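Local coordinates for Adenylate/guanylate cyclase/hydrolase, alpha/beta fold family (Ruegeria pomeroyi, PDB 3MR7) that carries the cyclase catalytic domain of a longer protein that also has an alpha/beta-hydrolase domain, and probably converts ATP to cyclic AMP, at the interface of chains A and B. Sequence-based numbering; all coordinates share one arbitrary frame. Chains: chain A/B, Adenylate/guanylate cyclase/hydrolase, alpha/beta fold family.

The interface of chains A and B. Residues chain A 13-15, 37, 55, 59-60, 96; chain B 19, 21.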
loop_
_atom_site.group_PDB
_atom_site.type_symbol
_atom_site.label_atom_id
_atom_site.label_comp_id
_atom_site.label_asym_id
_atom_site.label_seq_id
_atom_site.Cartn_x
_atom_site.Cartn_y
_atom_site.Cartn_z
ATOM N N ALA A 13 6.881 -6.649 -6.404
ATOM C CA ALA A 13 7.174 -5.214 -6.507
ATOM C C ALA A 13 6.049 -4.395 -7.143
ATOM O O ALA A 13 5.373 -4.865 -8.046
ATOM C CB ALA A 13 8.488 -4.994 -7.269
ATOM N N ASP A 14 5.878 -3.163 -6.677
ATOM C CA ASP A 14 4.872 -2.236 -7.209
ATOM C C ASP A 14 5.464 -0.836 -7.157
ATOM O O ASP A 14 6.507 -0.617 -6.562
ATOM C CB ASP A 14 3.611 -2.272 -6.348
ATOM C CG ASP A 14 2.330 -1.855 -7.099
ATOM O OD1 ASP A 14 2.362 -1.259 -8.222
ATOM O OD2 ASP A 14 1.258 -2.135 -6.507
HETATM N N MSE A 15 4.802 0.114 -7.788
HETATM C CA MSE A 15 5.290 1.469 -7.797
HETATM C C MSE A 15 4.527 2.253 -6.763
HETATM O O MSE A 15 3.297 2.177 -6.706
HETATM C CB MSE A 15 5.049 2.119 -9.143
HETATM C CG MSE A 15 5.741 3.474 -9.232
HETATM SE SE MSE A 15 5.188 4.563 -10.756
HETATM C CE MSE A 15 6.303 6.116 -10.464
ATOM N N ARG A 37 11.920 0.042 -15.595
ATOM C CA ARG A 37 11.577 -1.360 -15.773
ATOM C C ARG A 37 12.486 -1.994 -16.820
ATOM O O ARG A 37 12.909 -3.128 -16.673
ATOM C CB ARG A 37 10.117 -1.515 -16.198
ATOM C CG ARG A 37 9.807 -2.871 -16.778
ATOM C CD ARG A 37 9.662 -3.933 -15.712
ATOM N NE ARG A 37 8.309 -4.460 -15.707
ATOM C CZ ARG A 37 7.964 -5.637 -16.203
ATOM N NH1 ARG A 37 8.885 -6.432 -16.721
ATOM N NH2 ARG A 37 6.699 -6.022 -16.166
ATOM N N THR A 55 3.068 -9.621 -14.539
ATOM C CA THR A 55 2.715 -8.378 -13.909
ATOM C C THR A 55 1.223 -8.288 -14.069
ATOM O O THR A 55 0.683 -8.595 -15.116
ATOM C CB THR A 55 3.447 -7.178 -14.508
ATOM O OG1 THR A 55 2.862 -6.847 -15.763
ATOM C CG2 THR A 55 4.860 -7.533 -14.761
ATOM N N GLY A 59 0.707 -5.691 -9.483
ATOM C CA GLY A 59 2.127 -5.446 -9.622
ATOM C C GLY A 59 2.834 -6.649 -10.206
ATOM O O GLY A 59 2.199 -7.506 -10.826
HETATM N N MSE A 60 4.146 -6.718 -10.014
HETATM C CA MSE A 60 4.927 -7.777 -10.630
HETATM C C MSE A 60 5.423 -8.840 -9.654
HETATM O O MSE A 60 5.607 -8.590 -8.475
HETATM C CB MSE A 60 6.084 -7.182 -11.408
HETATM C CG MSE A 60 7.335 -8.010 -11.331
HETATM SE SE MSE A 60 8.820 -7.007 -12.067
HETATM C CE MSE A 60 8.465 -7.390 -13.943
ATOM N N TYR A 96 9.898 2.351 -6.010
ATOM C CA TYR A 96 9.250 1.058 -5.921
ATOM C C TYR A 96 9.099 0.571 -4.460
ATOM O O TYR A 96 9.780 1.071 -3.566
ATOM C CB TYR A 96 10.009 0.073 -6.781
ATOM C CG TYR A 96 9.950 0.421 -8.251
ATOM C CD1 TYR A 96 8.792 0.217 -8.988
ATOM C CD2 TYR A 96 11.050 0.948 -8.902
ATOM C CE1 TYR A 96 8.741 0.531 -10.331
ATOM C CE2 TYR A 96 11.015 1.265 -10.216
ATOM C CZ TYR A 96 9.868 1.057 -10.944
ATOM O OH TYR A 96 9.857 1.394 -12.289
ATOM N N SER B 19 -1.919 -1.486 -10.900
ATOM C CA SER B 19 -0.484 -1.263 -10.883
ATOM C C SER B 19 0.024 -0.670 -12.203
ATOM O O SER B 19 -0.410 -1.064 -13.283
ATOM C CB SER B 19 0.257 -2.564 -10.564
ATOM O OG SER B 19 1.640 -2.417 -10.814
ATOM N N LEU B 21 2.817 -1.037 -13.255
ATOM C CA LEU B 21 3.816 -1.891 -13.848
ATOM C C LEU B 21 3.180 -2.655 -14.989
ATOM O O LEU B 21 3.842 -3.436 -15.671
ATOM C CB LEU B 21 4.419 -2.832 -12.822
ATOM C CG LEU B 21 5.623 -2.321 -12.043
ATOM C CD1 LEU B 21 5.349 -0.980 -11.382
ATOM C CD2 LEU B 21 5.983 -3.373 -10.991
#
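B:Leu21 pushes its isobutyl side chain from a loop of chain B into a groove on chain A, and it hides about 130 Å² of its own surface there. Its CB carries the chain inward with CG anti to the carbonyl carbon (chi1 -88°), and CG then forks into two methyls that face different walls. CD1 lies 3.8 Å from CB of the selenomethionine A:Met15, and it also meets the A:Tyr96 ring at its edge, in the ring plane, 3.9 Å from CE1. CD2 turns to the other wall, where it touches CB of the selenomethionine A:Met60 and comes within 3.4 Å of the backbone O of A:Ala13. A branched apolar side chain suits a groove whose two walls mix aliphatic carbon and backbone. Near the backbone O of B:Leu21 lie the A:Thr55 hydroxyl and the A:Arg37 guanidinium, the latter with NH2 3.9 Å away, a polar rim to the groove.

Two residues earlier, B:Ser19 supplies the polar part of the contact. Its hydroxyl OG, anti to the backbone N (chi1 168°), donates to A:Asp14 OD1 at 2.9 Å, arriving from above the carboxylate plane. The backbone N of A:Met15 reaches the same oxygen from the opposite face, so two donors grip OD1 and should limit rotation of the carboxylate. OG in turn accepts from the backbone N of B:Leu21 at 3.0 Å, which ties the serine to the shape of its own loop. A:Gly59 has no side chain to stand in the way, and its positive phi (111°) suits glycine; A:Gly59 CA lies 3.6 Å from B:Ser19 CB.

The two-fold interface repeats the contact with chains exchanged, though this dimer may not be the biological one. In class III cyclases an aspartate at the end of the first strand binds catalytic metal; A:Asp14 holds that place near the end of strand 4-15, which forms the groove with strands 51-56, 59-64 and 96-107 and helix 27-47 of the cyclase domain.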